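PDB 6K96: five-membered-cyclitol-phosphate synthase from Streptomyces citricolor, which belongs to the myo-inositol-1-phosphate synthase family and binds nicotinamide-adenine-dinucleotide at the strand ends of a Rossmann-type parallel sheet. Local coordinates for residues 181-185 / 324-330; 132-137 / 158-162; 125-131 / 152-158. All blocks are in the same frame, centred on the assembly; numbering follows the deposited sequence.

Contact 1: 181-185 / 324-330; sequences GDDLA and KVLKSPA. With NAD (nicotinamide-adenine-dinucleotide), chain G.
Two irregular loop segments, 181-185 and 324-330, run antiparallel, the second bending at K327 (phi -75°, psi -36°), with CA-CA distances of 4.9 Å for D182-S328 and 4.7 Å for L184-L326; the latter forms a single beta bridge. A cis peptide joins G181 to D182, and a CB on G181 would strike D182 OD1, so glycine suits the position. Backbone hydrogen bonds do most of the joining: A330 N to G181 O (3.1 Å), D182 N to S328 O (2.6 Å), S328 N to D182 O (2.9 Å), K327 N to D183 O (2.6 Å) and A185 N to V325 O (3.0 Å). The charged link is a salt bridge, K327 NZ to D183 OD2 at 3.1 Å, with D183 in the t rotamer. Apolar contact is modest, A185 CB lying 4.1 Å from K327 CG. L184, part of the NAD pocket, brings its O to 3.3 Å from NAD C5N. D182 holds A163 N and R164 with its carboxylate, while L184 and V325 pack on helix 292-313.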
loop_
_atom_site.group_PDB
_atom_site.type_symbol
_atom_site.label_atom_id
_atom_site.label_comp_id
_atom_site.label_asym_id
_atom_site.label_seq_id
_atom_site.Cartn_x
_atom_site.Cartn_y
_atom_site.Cartn_z
ATOM N N GLY B 181 13.887 -31.981 12.256
ATOM C CA GLY B 181 13.524 -30.846 13.102
ATOM C C GLY B 181 14.718 -29.951 13.350
ATOM O O GLY B 181 15.808 -30.312 12.946
ATOM N N ASP B 182 14.465 -28.784 13.958
ATOM C CA ASP B 182 13.127 -28.417 14.424
ATOM C C ASP B 182 12.612 -27.106 13.791
ATOM O O ASP B 182 13.408 -26.281 13.351
ATOM C CB ASP B 182 13.104 -28.237 15.946
ATOM C CG ASP B 182 13.674 -29.418 16.691
ATOM O OD1 ASP B 182 13.247 -30.536 16.391
ATOM O OD2 ASP B 182 14.581 -29.215 17.511
ATOM N N ASP B 183 11.294 -26.946 13.767
ATOM C CA ASP B 183 10.586 -25.651 13.579
ATOM C C ASP B 183 10.504 -25.279 12.097
ATOM O O ASP B 183 11.552 -24.811 11.601
ATOM C CB ASP B 183 11.277 -24.548 14.382
ATOM C CG ASP B 183 10.393 -23.343 14.602
ATOM O OD1 ASP B 183 9.188 -23.400 14.220
ATOM O OD2 ASP B 183 10.910 -22.356 15.178
ATOM N N LEU B 184 9.320 -25.427 11.469
ATOM C CA LEU B 184 9.103 -25.065 10.023
ATOM C C LEU B 184 9.472 -23.610 9.767
ATOM O O LEU B 184 8.904 -22.726 10.464
ATOM C CB LEU B 184 7.647 -25.221 9.586
ATOM C CG LEU B 184 7.015 -26.584 9.786
ATOM C CD1 LEU B 184 5.656 -26.602 9.115
ATOM C CD2 LEU B 184 7.916 -27.686 9.266
ATOM N N ALA B 185 10.319 -23.375 8.761
ATOM C CA ALA B 185 10.470 -22.062 8.078
ATOM C C ALA B 185 9.410 -21.926 6.971
ATOM O O ALA B 185 9.462 -22.680 5.970
ATOM C CB ALA B 185 11.857 -21.975 7.521
ATOM N N LYS B 324 17.033 -26.126 4.587
ATOM C CA LYS B 324 16.533 -24.825 4.076
ATOM C C LYS B 324 15.089 -24.583 4.534
ATOM O O LYS B 324 14.690 -23.396 4.514
ATOM C CB LYS B 324 16.673 -24.733 2.558
ATOM C CG LYS B 324 18.101 -24.483 2.104
ATOM C CD LYS B 324 18.240 -23.703 0.797
ATOM C CE LYS B 324 19.652 -23.149 0.645
ATOM N NZ LYS B 324 20.045 -22.895 -0.766
ATOM N N VAL B 325 14.342 -25.626 4.939
ATOM C CA VAL B 325 12.905 -25.442 5.292
ATOM C C VAL B 325 12.679 -25.497 6.816
ATOM O O VAL B 325 11.502 -25.630 7.231
ATOM C CB VAL B 325 12.020 -26.432 4.523
ATOM C CG1 VAL B 325 12.127 -26.221 3.030
ATOM C CG2 VAL B 325 12.327 -27.862 4.881
ATOM N N LEU B 326 13.739 -25.332 7.620
ATOM C CA LEU B 326 13.667 -25.401 9.106
ATOM C C LEU B 326 14.287 -24.128 9.675
ATOM O O LEU B 326 15.333 -23.688 9.130
ATOM C CB LEU B 326 14.441 -26.622 9.608
ATOM C CG LEU B 326 13.739 -27.968 9.473
ATOM C CD1 LEU B 326 14.646 -29.094 9.908
ATOM C CD2 LEU B 326 12.444 -28.025 10.243
ATOM N N LYS B 327 13.718 -23.591 10.763
ATOM C CA LYS B 327 14.371 -22.492 11.534
ATOM C C LYS B 327 15.530 -23.047 12.378
ATOM O O LYS B 327 16.551 -22.363 12.440
ATOM C CB LYS B 327 13.343 -21.679 12.326
ATOM C CG LYS B 327 12.345 -20.964 11.433
ATOM C CD LYS B 327 12.145 -19.480 11.657
ATOM C CE LYS B 327 10.799 -19.166 12.271
ATOM N NZ LYS B 327 10.764 -19.602 13.684
ATOM N N SER B 328 15.421 -24.260 12.931
ATOM C CA SER B 328 16.307 -24.754 14.020
ATOM C C SER B 328 16.729 -26.190 13.749
ATOM O O SER B 328 16.414 -27.108 14.499
ATOM C CB SER B 328 15.585 -24.631 15.345
ATOM O OG SER B 328 15.062 -23.308 15.526
ATOM N N PRO B 329 17.445 -26.439 12.636
ATOM C CA PRO B 329 17.780 -27.789 12.236
ATOM C C PRO B 329 18.800 -28.280 13.242
ATOM O O PRO B 329 19.555 -27.447 13.688
ATOM C CB PRO B 329 18.478 -27.631 10.876
ATOM C CG PRO B 329 19.046 -26.231 10.929
ATOM C CD PRO B 329 17.997 -25.442 11.699
ATOM N N ALA B 330 18.815 -29.581 13.508
ATOM C CA ALA B 330 19.870 -30.230 14.284
ATOM C C ALA B 330 21.225 -29.797 13.712
ATOM O O ALA B 330 21.424 -29.902 12.472
ATOM C CB ALA B 330 19.642 -31.717 14.239
HETATM P PA NAD G . -3.636 -25.782 14.759
HETATM O O1A NAD G . -3.904 -24.992 15.982
HETATM O O2A NAD G . -4.573 -25.536 13.609
HETATM O O5B NAD G . -3.459 -27.332 14.998
HETATM C C5B NAD G . -3.243 -27.710 16.377
HETATM C C4B NAD G . -3.943 -29.017 16.642
HETATM O O4B NAD G . -3.362 -29.750 17.772
HETATM C C3B NAD G . -5.424 -28.842 16.991
HETATM O O3B NAD G . -6.170 -29.827 16.288
HETATM C C2B NAD G . -5.436 -29.140 18.488
HETATM O O2B NAD G . -6.777 -29.401 18.785
HETATM C C1B NAD G . -4.447 -30.310 18.497
HETATM N N9A NAD G . -3.937 -30.755 19.778
HETATM C C8A NAD G . -3.784 -29.942 20.875
HETATM N N7A NAD G . -3.211 -30.547 21.890
HETATM C C5A NAD G . -2.937 -31.831 21.430
HETATM C C6A NAD G . -2.328 -32.938 22.055
HETATM N N6A NAD G . -1.854 -32.893 23.295
HETATM N N1A NAD G . -2.161 -34.070 21.318
HETATM C C2A NAD G . -2.650 -34.075 20.063
HETATM N N3A NAD G . -3.254 -33.099 19.389
HETATM C C4A NAD G . -3.368 -31.976 20.124
HETATM O O3 NAD G . -2.165 -25.423 14.284
HETATM P PN NAD G . -1.557 -25.357 12.796
HETATM O O1N NAD G . -1.845 -26.651 12.137
HETATM O O2N NAD G . -2.028 -24.031 12.283
HETATM O O5D NAD G . 0.019 -25.294 13.132
HETATM C C5D NAD G . 0.609 -26.442 13.869
HETATM C C4D NAD G . 1.961 -26.057 14.393
HETATM O O4D NAD G . 2.888 -25.775 13.319
HETATM C C3D NAD G . 1.924 -24.802 15.277
HETATM O O3D NAD G . 2.849 -24.998 16.324
HETATM C C2D NAD G . 2.523 -23.731 14.370
HETATM O O2D NAD G . 3.220 -22.676 15.007
HETATM C C1D NAD G . 3.567 -24.545 13.607
HETATM N N1N NAD G . 4.003 -23.792 12.392
HETATM C C2N NAD G . 3.008 -23.263 11.503
HETATM C C3N NAD G . 3.344 -22.401 10.472
HETATM C C7N NAD G . 2.238 -21.919 9.551
HETATM O O7N NAD G . 1.112 -22.389 9.655
HETATM N N7N NAD G . 2.531 -20.978 8.658
HETATM C C4N NAD G . 4.683 -22.034 10.354
HETATM C C5N NAD G . 5.655 -22.686 11.103
HETATM C C6N NAD G . 5.293 -23.491 12.168
#

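Contact 2: 132-137 / 158-162; sequences LPTGLQ and TPELV. With NAD (nicotinamide-adenine-dinucleotide), chain G.
The loop 132-136 with the first helical residue, Q137, meets loop 158-162, with CA-CA distances of 5.7 Å for T134-T158 and 5.5 Å for Q137-E160. T158 comes first, its CB directed toward the other loop, and its CG2 lies 3.6 Å from L132 O; its OG1 (chi1 p) sits 3.1 Å from E160 OE2. P159 follows, with CD 3.3 Å from T134 OG1. Each loop follows a parallel strand of the Rossmann-type domain, at the strand ends where such domains bind their dinucleotide: NAD O3D donates to L132 O at 2.9 Å, and T134 OG1 lies 2.9 Å from O3D and can donate to it or, weakly, to O2D at 3.3 Å. E160 then reaches across with chi1 m and chi2 p, so that OE2 accepts from G135 N at 3.0 Å. At G135 (phi 115°, psi -1°) a CB would press on T134 O, so glycine fits. A water accepts from L136 N (3.0 Å), the helix N-cap, within donating reach of P133 O (2.8 Å) and E160 OE2 (3.1 Å). At L161, the side-chain carboxamide of Q137 (chi1 t, chi2 p) matches a backbone unit: L161 N to Q137 OE1 is 2.9 Å, Q137 NE2 to L161 O 2.7 Å.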
loop_
_atom_site.group_PDB
_atom_site.type_symbol
_atom_site.label_atom_id
_atom_site.label_comp_id
_atom_site.label_asym_id
_atom_site.label_seq_id
_atom_site.Cartn_x
_atom_site.Cartn_y
_atom_site.Cartn_z
ATOM N N LEU B 132 1.247 -30.074 16.692
ATOM C CA LEU B 132 0.523 -29.515 17.860
ATOM C C LEU B 132 0.802 -28.023 17.964
ATOM O O LEU B 132 1.701 -27.489 17.319
ATOM C CB LEU B 132 1.015 -30.214 19.143
ATOM C CG LEU B 132 0.262 -31.474 19.579
ATOM C CD1 LEU B 132 0.525 -32.583 18.585
ATOM C CD2 LEU B 132 0.694 -31.915 20.953
ATOM N N PRO B 133 0.085 -27.343 18.880
ATOM C CA PRO B 133 0.398 -25.956 19.176
ATOM C C PRO B 133 1.866 -25.793 19.606
ATOM O O PRO B 133 2.518 -26.732 20.096
ATOM C CB PRO B 133 -0.615 -25.608 20.303
ATOM C CG PRO B 133 -1.737 -26.607 20.177
ATOM C CD PRO B 133 -1.066 -27.866 19.657
ATOM N N THR B 134 2.393 -24.601 19.411
ATOM C CA THR B 134 3.722 -24.207 19.922
ATOM C C THR B 134 3.607 -24.141 21.448
ATOM O O THR B 134 2.517 -23.758 21.899
ATOM C CB THR B 134 4.170 -22.894 19.283
ATOM O OG1 THR B 134 4.568 -23.243 17.957
ATOM C CG2 THR B 134 5.299 -22.196 20.007
ATOM N N GLY B 135 4.643 -24.592 22.170
ATOM C CA GLY B 135 4.825 -24.348 23.599
ATOM C C GLY B 135 4.753 -25.630 24.415
ATOM O O GLY B 135 4.901 -25.532 25.681
ATOM N N LEU B 136 4.529 -26.785 23.786
ATOM C CA LEU B 136 4.257 -28.019 24.564
ATOM C C LEU B 136 5.465 -28.946 24.506
ATOM O O LEU B 136 5.348 -29.975 23.877
ATOM C CB LEU B 136 2.992 -28.691 24.019
ATOM C CG LEU B 136 1.784 -27.767 23.817
ATOM C CD1 LEU B 136 0.804 -28.359 22.788
ATOM C CD2 LEU B 136 1.086 -27.432 25.133
ATOM N N GLN B 137 6.554 -28.597 25.201
ATOM C CA GLN B 137 7.841 -29.363 25.288
ATOM C C GLN B 137 7.608 -30.807 25.747
ATOM O O GLN B 137 8.185 -31.720 25.140
ATOM C CB GLN B 137 8.858 -28.646 26.163
ATOM C CG GLN B 137 10.265 -29.238 26.095
ATOM C CD GLN B 137 10.905 -29.340 24.728
ATOM O OE1 GLN B 137 11.418 -28.367 24.180
ATOM N NE2 GLN B 137 10.921 -30.539 24.161
ATOM N N THR B 158 7.398 -27.661 15.153
ATOM C CA THR B 158 7.285 -26.634 16.233
ATOM C C THR B 158 8.667 -26.196 16.686
ATOM O O THR B 158 9.635 -26.888 16.357
ATOM C CB THR B 158 6.492 -27.124 17.458
ATOM O OG1 THR B 158 7.312 -27.950 18.272
ATOM C CG2 THR B 158 5.250 -27.888 17.073
ATOM N N PRO B 159 8.778 -25.063 17.440
ATOM C CA PRO B 159 10.048 -24.604 18.024
ATOM C C PRO B 159 10.539 -25.436 19.228
ATOM O O PRO B 159 11.657 -25.193 19.711
ATOM C CB PRO B 159 9.805 -23.157 18.500
ATOM C CG PRO B 159 8.459 -22.786 17.906
ATOM C CD PRO B 159 7.704 -24.095 17.725
ATOM N N GLU B 160 9.778 -26.443 19.641
ATOM C CA GLU B 160 10.193 -27.301 20.775
ATOM C C GLU B 160 11.491 -28.025 20.424
ATOM O O GLU B 160 11.685 -28.371 19.277
ATOM C CB GLU B 160 9.078 -28.249 21.215
ATOM C CG GLU B 160 8.078 -27.577 22.125
ATOM C CD GLU B 160 7.587 -26.192 21.719
ATOM O OE1 GLU B 160 7.980 -25.187 22.407
ATOM O OE2 GLU B 160 6.831 -26.118 20.719
ATOM N N LEU B 161 12.329 -28.225 21.452
ATOM C CA LEU B 161 13.597 -28.987 21.387
ATOM C C LEU B 161 13.262 -30.470 21.208
ATOM O O LEU B 161 12.615 -31.007 22.147
ATOM C CB LEU B 161 14.385 -28.719 22.679
ATOM C CG LEU B 161 15.862 -28.385 22.451
ATOM C CD1 LEU B 161 16.041 -26.955 21.964
ATOM C CD2 LEU B 161 16.706 -28.621 23.683
ATOM N N VAL B 162 13.607 -31.057 20.042
ATOM C CA VAL B 162 13.518 -32.522 19.757
ATOM C C VAL B 162 14.762 -32.953 18.974
ATOM O O VAL B 162 15.651 -33.604 19.536
ATOM C CB VAL B 162 12.236 -32.926 19.007
ATOM C CG1 VAL B 162 12.076 -34.442 18.939
ATOM C CG2 VAL B 162 10.997 -32.312 19.613
HETATM P PA NAD G . -3.636 -25.782 14.759
HETATM O O1A NAD G . -3.904 -24.992 15.982
HETATM O O2A NAD G . -4.573 -25.536 13.609
HETATM O O5B NAD G . -3.459 -27.332 14.998
HETATM C C5B NAD G . -3.243 -27.710 16.377
HETATM C C4B NAD G . -3.943 -29.017 16.642
HETATM O O4B NAD G . -3.362 -29.750 17.772
HETATM C C3B NAD G . -5.424 -28.842 16.991
HETATM O O3B NAD G . -6.170 -29.827 16.288
HETATM C C2B NAD G . -5.436 -29.140 18.488
HETATM O O2B NAD G . -6.777 -29.401 18.785
HETATM C C1B NAD G . -4.447 -30.310 18.497
HETATM N N9A NAD G . -3.937 -30.755 19.778
HETATM C C8A NAD G . -3.784 -29.942 20.875
HETATM N N7A NAD G . -3.211 -30.547 21.890
HETATM C C5A NAD G . -2.937 -31.831 21.430
HETATM C C6A NAD G . -2.328 -32.938 22.055
HETATM N N6A NAD G . -1.854 -32.893 23.295
HETATM N N1A NAD G . -2.161 -34.070 21.318
HETATM C C2A NAD G . -2.650 -34.075 20.063
HETATM N N3A NAD G . -3.254 -33.099 19.389
HETATM C C4A NAD G . -3.368 -31.976 20.124
HETATM O O3 NAD G . -2.165 -25.423 14.284
HETATM P PN NAD G . -1.557 -25.357 12.796
HETATM O O1N NAD G . -1.845 -26.651 12.137
HETATM O O2N NAD G . -2.028 -24.031 12.283
HETATM O O5D NAD G . 0.019 -25.294 13.132
HETATM C C5D NAD G . 0.609 -26.442 13.869
HETATM C C4D NAD G . 1.961 -26.057 14.393
HETATM O O4D NAD G . 2.888 -25.775 13.319
HETATM C C3D NAD G . 1.924 -24.802 15.277
HETATM O O3D NAD G . 2.849 -24.998 16.324
HETATM C C2D NAD G . 2.523 -23.731 14.370
HETATM O O2D NAD G . 3.220 -22.676 15.007
HETATM C C1D NAD G . 3.567 -24.545 13.607
HETATM N N1N NAD G . 4.003 -23.792 12.392
HETATM C C2N NAD G . 3.008 -23.263 11.503
HETATM C C3N NAD G . 3.344 -22.401 10.472
HETATM C C7N NAD G . 2.238 -21.919 9.551
HETATM O O7N NAD G . 1.112 -22.389 9.655
HETATM N N7N NAD G . 2.531 -20.978 8.658
HETATM C C4N NAD G . 4.683 -22.034 10.354
HETATM C C5N NAD G . 5.655 -22.686 11.103
HETATM C C6N NAD G . 5.293 -23.491 12.168
HETATM O O HOH W 1 4.633 -28.222 21.137
#

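Contact 3: 125-131 / 152-158; sequences AEVLLYS and VAFVNCT. With NAD (nicotinamide-adenine-dinucleotide), chain G.
Y130, V152 and L128 bury the most surface where strands 127-130 and 153-156 run parallel, their short axes 4.7 Å apart at closest approach and crossing at -19°. V127 to Y130 pair in order with A153 to N156. Y130 (chi1 t) meets F154 through CB to CZ (3.4 Å), their ring planes at 34°, and brings CE2 to T158 CG2 at 3.4 Å; a broad aromatic side chain suits this reach past the strand end. There N156 OD1 accepts from T158 N at 2.8 Å, an Asx turn. V152 wedges its branched side chain at the start, CG1 4.1 Å from L128 CB. L128 (t, p) sets CD2 3.8 Å from F154 CE1, at the ring edge. Its backbone bonds both ways: L128 N to A153 O, 2.7 Å, and V155 N to L128 O, 3.1 Å. In this beta-alpha-beta unit, helix 137-149 packs on the Y130 and F154 face, helix 292-313 on the V127, L129 and V155 face, and strand 5-10 flanks strand 127-130.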
loop_
_atom_site.group_PDB
_atom_site.type_symbol
_atom_site.label_atom_id
_atom_site.label_comp_id
_atom_site.label_asym_id
_atom_site.label_seq_id
_atom_site.Cartn_x
_atom_site.Cartn_y
_atom_site.Cartn_z
ATOM N N ALA B 125 2.597 -47.068 10.038
ATOM C CA ALA B 125 3.030 -45.689 9.738
ATOM C C ALA B 125 4.545 -45.681 9.494
ATOM O O ALA B 125 5.264 -46.567 10.004
ATOM C CB ALA B 125 2.617 -44.779 10.870
ATOM N N GLU B 126 4.995 -44.753 8.664
ATOM C CA GLU B 126 6.424 -44.600 8.319
ATOM C C GLU B 126 6.922 -43.316 8.955
ATOM O O GLU B 126 8.105 -43.272 9.373
ATOM C CB GLU B 126 6.627 -44.504 6.815
ATOM C CG GLU B 126 6.462 -45.809 6.068
ATOM C CD GLU B 126 6.920 -45.701 4.614
ATOM O OE1 GLU B 126 6.094 -45.274 3.751
ATOM O OE2 GLU B 126 8.091 -46.019 4.337
ATOM N N VAL B 127 6.034 -42.329 9.032
ATOM C CA VAL B 127 6.349 -40.952 9.488
ATOM C C VAL B 127 5.256 -40.561 10.468
ATOM O O VAL B 127 4.063 -40.722 10.137
ATOM C CB VAL B 127 6.403 -39.971 8.301
ATOM C CG1 VAL B 127 6.699 -38.559 8.767
ATOM C CG2 VAL B 127 7.394 -40.391 7.225
ATOM N N LEU B 128 5.642 -40.028 11.615
ATOM C CA LEU B 128 4.701 -39.317 12.502
ATOM C C LEU B 128 4.999 -37.828 12.367
ATOM O O LEU B 128 6.143 -37.446 12.600
ATOM C CB LEU B 128 4.859 -39.787 13.942
ATOM C CG LEU B 128 3.980 -38.990 14.902
ATOM C CD1 LEU B 128 2.532 -39.299 14.680
ATOM C CD2 LEU B 128 4.342 -39.238 16.326
ATOM N N LEU B 129 4.020 -37.054 11.905
ATOM C CA LEU B 129 4.066 -35.572 11.805
ATOM C C LEU B 129 3.518 -34.962 13.104
ATOM O O LEU B 129 2.285 -35.062 13.397
ATOM C CB LEU B 129 3.237 -35.121 10.595
ATOM C CG LEU B 129 3.197 -33.612 10.353
ATOM C CD1 LEU B 129 4.587 -33.075 10.042
ATOM C CD2 LEU B 129 2.217 -33.284 9.244
ATOM N N TYR B 130 4.396 -34.316 13.855
ATOM C CA TYR B 130 4.036 -33.609 15.086
ATOM C C TYR B 130 3.564 -32.213 14.735
ATOM O O TYR B 130 4.410 -31.377 14.327
ATOM C CB TYR B 130 5.251 -33.566 16.011
ATOM C CG TYR B 130 5.009 -32.823 17.299
ATOM C CD1 TYR B 130 4.267 -33.406 18.316
ATOM C CD2 TYR B 130 5.492 -31.538 17.493
ATOM C CE1 TYR B 130 4.044 -32.745 19.519
ATOM C CE2 TYR B 130 5.256 -30.859 18.682
ATOM C CZ TYR B 130 4.549 -31.470 19.709
ATOM O OH TYR B 130 4.345 -30.824 20.893
ATOM N N SER B 131 2.293 -31.929 14.905
ATOM C CA SER B 131 1.738 -30.649 14.394
ATOM C C SER B 131 0.819 -30.028 15.442
ATOM O O SER B 131 -0.226 -29.460 15.069
ATOM C CB SER B 131 1.026 -30.853 13.083
ATOM O OG SER B 131 1.077 -29.661 12.282
ATOM N N VAL B 152 9.269 -45.452 14.013
ATOM C CA VAL B 152 8.618 -44.563 13.010
ATOM C C VAL B 152 9.354 -43.199 12.962
ATOM O O VAL B 152 9.632 -42.596 14.031
ATOM C CB VAL B 152 7.120 -44.462 13.345
ATOM C CG1 VAL B 152 6.460 -43.297 12.613
ATOM C CG2 VAL B 152 6.386 -45.767 13.060
ATOM N N ALA B 153 9.709 -42.729 11.765
ATOM C CA ALA B 153 10.370 -41.412 11.536
ATOM C C ALA B 153 9.538 -40.287 12.197
ATOM O O ALA B 153 8.290 -40.358 12.162
ATOM C CB ALA B 153 10.570 -41.159 10.044
ATOM N N PHE B 154 10.201 -39.276 12.758
ATOM C CA PHE B 154 9.539 -38.135 13.440
ATOM C C PHE B 154 9.855 -36.803 12.748
ATOM O O PHE B 154 11.051 -36.492 12.535
ATOM C CB PHE B 154 10.046 -38.008 14.870
ATOM C CG PHE B 154 9.176 -37.154 15.746
ATOM C CD1 PHE B 154 7.945 -37.619 16.177
ATOM C CD2 PHE B 154 9.611 -35.915 16.182
ATOM C CE1 PHE B 154 7.169 -36.858 17.043
ATOM C CE2 PHE B 154 8.808 -35.138 17.009
ATOM C CZ PHE B 154 7.595 -35.611 17.445
ATOM N N VAL B 155 8.830 -35.968 12.533
ATOM C CA VAL B 155 8.980 -34.595 11.958
ATOM C C VAL B 155 8.447 -33.562 12.946
ATOM O O VAL B 155 7.241 -33.542 13.167
ATOM C CB VAL B 155 8.253 -34.462 10.601
ATOM C CG1 VAL B 155 8.240 -33.016 10.113
ATOM C CG2 VAL B 155 8.845 -35.364 9.529
ATOM N N ASN B 156 9.303 -32.655 13.408
ATOM C CA ASN B 156 8.914 -31.555 14.331
ATOM C C ASN B 156 8.637 -30.235 13.571
ATOM O O ASN B 156 9.619 -29.488 13.268
ATOM C CB ASN B 156 9.993 -31.357 15.392
ATOM C CG ASN B 156 9.570 -30.317 16.387
ATOM O OD1 ASN B 156 8.408 -29.979 16.455
ATOM N ND2 ASN B 156 10.492 -29.843 17.191
ATOM N N CYS B 157 7.357 -29.876 13.388
ATOM C CA CYS B 157 6.949 -28.532 12.886
ATOM C C CYS B 157 7.251 -27.381 13.854
ATOM O O CYS B 157 7.230 -26.189 13.332
ATOM C CB CYS B 157 5.449 -28.357 12.715
ATOM S SG CYS B 157 4.788 -29.481 11.501
ATOM N N THR B 158 7.398 -27.661 15.153
ATOM C CA THR B 158 7.285 -26.634 16.233
ATOM C C THR B 158 8.667 -26.196 16.686
ATOM O O THR B 158 9.635 -26.888 16.357
ATOM C CB THR B 158 6.492 -27.124 17.458
ATOM O OG1 THR B 158 7.312 -27.950 18.272
ATOM C CG2 THR B 158 5.250 -27.888 17.073
HETATM P PA NAD G . -3.636 -25.782 14.759
HETATM O O1A NAD G . -3.904 -24.992 15.982
HETATM O O2A NAD G . -4.573 -25.536 13.609
HETATM O O5B NAD G . -3.459 -27.332 14.998
HETATM C C5B NAD G . -3.243 -27.710 16.377
HETATM C C4B NAD G . -3.943 -29.017 16.642
HETATM O O4B NAD G . -3.362 -29.750 17.772
HETATM C C3B NAD G . -5.424 -28.842 16.991
HETATM O O3B NAD G . -6.170 -29.827 16.288
HETATM C C2B NAD G . -5.436 -29.140 18.488
HETATM O O2B NAD G . -6.777 -29.401 18.785
HETATM C C1B NAD G . -4.447 -30.310 18.497
HETATM N N9A NAD G . -3.937 -30.755 19.778
HETATM C C8A NAD G . -3.784 -29.942 20.875
HETATM N N7A NAD G . -3.211 -30.547 21.890
HETATM C C5A NAD G . -2.937 -31.831 21.430
HETATM C C6A NAD G . -2.328 -32.938 22.055
HETATM N N6A NAD G . -1.854 -32.893 23.295
HETATM N N1A NAD G . -2.161 -34.070 21.318
HETATM C C2A NAD G . -2.650 -34.075 20.063
HETATM N N3A NAD G . -3.254 -33.099 19.389
HETATM C C4A NAD G . -3.368 -31.976 20.124
HETATM O O3 NAD G . -2.165 -25.423 14.284
HETATM P PN NAD G . -1.557 -25.357 12.796
HETATM O O1N NAD G . -1.845 -26.651 12.137
HETATM O O2N NAD G . -2.028 -24.031 12.283
HETATM O O5D NAD G . 0.019 -25.294 13.132
HETATM C C5D NAD G . 0.609 -26.442 13.869
HETATM C C4D NAD G . 1.961 -26.057 14.393
HETATM O O4D NAD G . 2.888 -25.775 13.319
HETATM C C3D NAD G . 1.924 -24.802 15.277
HETATM O O3D NAD G . 2.849 -24.998 16.324
HETATM C C2D NAD G . 2.523 -23.731 14.370
HETATM O O2D NAD G . 3.220 -22.676 15.007
HETATM C C1D NAD G . 3.567 -24.545 13.607
HETATM N N1N NAD G . 4.003 -23.792 12.392
HETATM C C2N NAD G . 3.008 -23.263 11.503
HETATM C C3N NAD G . 3.344 -22.401 10.472
HETATM C C7N NAD G . 2.238 -21.919 9.551
HETATM O O7N NAD G . 1.112 -22.389 9.655
HETATM N N7N NAD G . 2.531 -20.978 8.658
HETATM C C4N NAD G . 4.683 -22.034 10.354
HETATM C C5N NAD G . 5.655 -22.686 11.103
HETATM C C6N NAD G . 5.293 -23.491 12.168
#

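Following the chain, strand 127-130 opens contact 3 and the loop after it opens contact 2; helix 137-149 intervenes, then strand 153-156 closes contact 3 and the next loop closes contact 2. The two therefore cross, sharing T158, and together tie one beta-alpha-beta unit from strand body to cofactor-facing loops. Contact 1 comes in series: it opens at 181-185, after strand 179-180, and closes 139 residues later at 324-330; the chain between them holds the mixed sheet and helix 292-313. L184 N to C157 O (2.9 Å) and D182 OD1 to N156 ND2 (3.0 Å) join contact 1 to contact 3, and all three reach NAD.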